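Local coordinates for putative beta-lactamase-inhibitor-like PepSY-like domain-containing protein (Bacteroides vulgatus ATCC 8482, PDB 3ELG) that is of unknown function but has a BLIP-like fold of the PepSY-like family and is probably a periplasmic protein, at residues 88-93 with 113-118. Sequence-based numbering, arbitrary orientation.
Sequences ANYNGH and LEVDFD
Tyr90 and Val115 meet where the end of helix 80-89 lies against the antiparallel sheet of this BLIP-like fold, within its PepSY-like portion, and Leu113 completes the contact at its border. The evidence for a purely apolar meeting is the atom pairing: Tyr90 CE2 comes to 4.1 Å from Val115 CG1, while Tyr90 CE1, across the same ring, stands 4.3 Å from Leu113 CD2. Both methyls approach the ring obliquely. The two segments bury just 130 Å² between them, in keeping with light packing by three side chains.

Tyr90 is the first residue to leave helical geometry after the helix, and its side chain starts toward the strand. With CG anti to the carbonyl carbon (chi1 -54°), the ring extends across to residues 113 and 115, one on each side of Glu114. The CA atoms of Tyr90 and Val115 remain 9.4 Å apart; the tyrosine side chain reaches about half-way and the valine methyl comes from the other side. Val115 turns CG1 anti to its backbone N (chi1 -167°), bringing that methyl to the tyrosine. The alternation along strand 114-117, with Leu113 just before it, is consistent with this choice: Val115 and Leu113 start toward the helix end, whereas Glu114 and Asp116 lie on the other face, where Ser127 is hydrogen-bonded to Asp116.

Neighbouring elements add to the packing around this meeting. Tyr90 also packs on Tyr85 and on Leu126 of the edge strand 123-127, and Val115 touches Met86, Phe123 and Leu126, in keeping with its buried position. Beyond Tyr90 the chain reverses through a type II beta turn, with Gly92 at positive phi (77°), and the turn is closed by His93 N donating to Tyr90 O at 3.3 Å.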
loop_
_atom_site.group_PDB
_atom_site.type_symbol
_atom_site.label_atom_id
_atom_site.label_comp_id
_atom_site.label_asym_id
_atom_site.label_seq_id
_atom_site.Cartn_x
_atom_site.Cartn_y
_atom_site.Cartn_z
ATOM N N ALA A 88 -15.386 -14.148 -4.792
ATOM C CA ALA A 88 -16.427 -15.124 -4.381
ATOM C C ALA A 88 -17.344 -14.538 -3.324
ATOM O O ALA A 88 -18.505 -14.950 -3.170
ATOM C CB ALA A 88 -15.787 -16.394 -3.860
ATOM N N ASN A 89 -16.799 -13.580 -2.582
ATOM C CA ASN A 89 -17.422 -13.125 -1.321
ATOM C C ASN A 89 -17.767 -11.680 -1.253
ATOM O O ASN A 89 -18.693 -11.286 -0.563
ATOM C CB ASN A 89 -16.526 -13.463 -0.157
ATOM C CG ASN A 89 -16.448 -14.904 0.085
ATOM O OD1 ASN A 89 -15.436 -15.554 -0.182
ATOM N ND2 ASN A 89 -17.550 -15.458 0.544
ATOM N N TYR A 90 -16.972 -10.865 -1.921
ATOM C CA TYR A 90 -17.166 -9.431 -1.889
ATOM C C TYR A 90 -17.153 -8.968 -3.353
ATOM O O TYR A 90 -16.583 -7.967 -3.738
ATOM C CB TYR A 90 -16.133 -8.752 -0.884
ATOM C CG TYR A 90 -16.165 -9.358 0.543
ATOM C CD1 TYR A 90 -17.078 -8.895 1.533
ATOM C CD2 TYR A 90 -15.350 -10.426 0.897
ATOM C CE1 TYR A 90 -17.118 -9.460 2.849
ATOM C CE2 TYR A 90 -15.413 -11.022 2.198
ATOM C CZ TYR A 90 -16.315 -10.535 3.167
ATOM O OH TYR A 90 -16.394 -11.140 4.441
ATOM N N ASN A 91 -17.839 -9.742 -4.184
ATOM C CA ASN A 91 -17.916 -9.423 -5.615
ATOM C C ASN A 91 -18.550 -8.075 -5.921
ATOM O O ASN A 91 -19.471 -7.606 -5.234
ATOM C CB ASN A 91 -18.650 -10.518 -6.389
ATOM C CG ASN A 91 -18.933 -10.118 -7.830
ATOM O OD1 ASN A 91 -19.978 -9.535 -8.129
ATOM N ND2 ASN A 91 -18.010 -10.445 -8.736
ATOM N N GLY A 92 -18.039 -7.446 -6.968
ATOM C CA GLY A 92 -18.549 -6.138 -7.401
ATOM C C GLY A 92 -18.063 -4.969 -6.541
ATOM O O GLY A 92 -18.317 -3.805 -6.858
ATOM N N HIS A 93 -17.397 -5.295 -5.439
ATOM C CA HIS A 93 -16.781 -4.271 -4.553
ATOM C C HIS A 93 -15.363 -3.998 -5.000
ATOM O O HIS A 93 -14.705 -4.876 -5.496
ATOM C CB HIS A 93 -16.784 -4.692 -3.091
ATOM C CG HIS A 93 -18.126 -4.575 -2.438
ATOM N ND1 HIS A 93 -19.307 -4.736 -3.136
ATOM C CD2 HIS A 93 -18.478 -4.321 -1.155
ATOM C CE1 HIS A 93 -20.328 -4.583 -2.312
ATOM N NE2 HIS A 93 -19.853 -4.329 -1.105
ATOM N N LEU A 113 -15.237 -1.159 4.660
ATOM C CA LEU A 113 -15.061 -2.501 5.228
ATOM C C LEU A 113 -13.598 -2.885 5.064
ATOM O O LEU A 113 -13.043 -2.667 3.986
ATOM C CB LEU A 113 -15.927 -3.503 4.484
ATOM C CG LEU A 113 -16.690 -4.560 5.258
ATOM C CD1 LEU A 113 -17.510 -3.906 6.399
ATOM C CD2 LEU A 113 -17.541 -5.372 4.265
ATOM N N GLU A 114 -13.001 -3.470 6.109
ATOM C CA GLU A 114 -11.645 -4.024 6.007
ATOM C C GLU A 114 -11.710 -5.522 6.099
ATOM O O GLU A 114 -12.365 -6.062 6.959
ATOM C CB GLU A 114 -10.755 -3.482 7.090
ATOM C CG GLU A 114 -9.290 -3.936 6.951
ATOM C CD GLU A 114 -8.432 -3.576 8.154
ATOM O OE1 GLU A 114 -8.306 -2.366 8.437
ATOM O OE2 GLU A 114 -7.863 -4.496 8.785
ATOM N N VAL A 115 -11.138 -6.166 5.100
ATOM C CA VAL A 115 -11.121 -7.619 5.038
ATOM C C VAL A 115 -9.710 -8.101 5.319
ATOM O O VAL A 115 -8.764 -7.771 4.591
ATOM C CB VAL A 115 -11.629 -8.148 3.655
ATOM C CG1 VAL A 115 -11.887 -9.637 3.752
ATOM C CG2 VAL A 115 -12.896 -7.388 3.185
ATOM N N ASP A 116 -9.580 -8.877 6.400
ATOM C CA ASP A 116 -8.275 -9.346 6.904
ATOM C C ASP A 116 -7.977 -10.790 6.568
ATOM O O ASP A 116 -8.820 -11.677 6.746
ATOM C CB ASP A 116 -8.145 -9.147 8.424
ATOM C CG ASP A 116 -8.166 -7.706 8.850
ATOM O OD1 ASP A 116 -8.001 -6.768 8.006
ATOM O OD2 ASP A 116 -8.335 -7.530 10.078
ATOM N N PHE A 117 -6.758 -10.991 6.090
ATOM C CA PHE A 117 -6.205 -12.307 5.694
ATOM C C PHE A 117 -4.853 -12.584 6.363
ATOM O O PHE A 117 -4.103 -11.678 6.716
ATOM C CB PHE A 117 -5.990 -12.360 4.177
ATOM C CG PHE A 117 -7.224 -12.116 3.395
ATOM C CD1 PHE A 117 -7.643 -10.832 3.134
ATOM C CD2 PHE A 117 -7.997 -13.191 2.945
ATOM C CE1 PHE A 117 -8.785 -10.608 2.385
ATOM C CE2 PHE A 117 -9.183 -12.966 2.251
ATOM C CZ PHE A 117 -9.563 -11.669 1.970
ATOM N N ASP A 118 -4.553 -13.868 6.541
ATOM C CA ASP A 118 -3.219 -14.239 7.013
ATOM C C ASP A 118 -2.201 -14.163 5.882
ATOM O O ASP A 118 -2.537 -13.800 4.757
ATOM C CB ASP A 118 -3.180 -15.616 7.700
ATOM C CG ASP A 118 -3.602 -16.735 6.812
ATOM O OD1 ASP A 118 -3.324 -16.658 5.602
ATOM O OD2 ASP A 118 -4.218 -17.738 7.319
#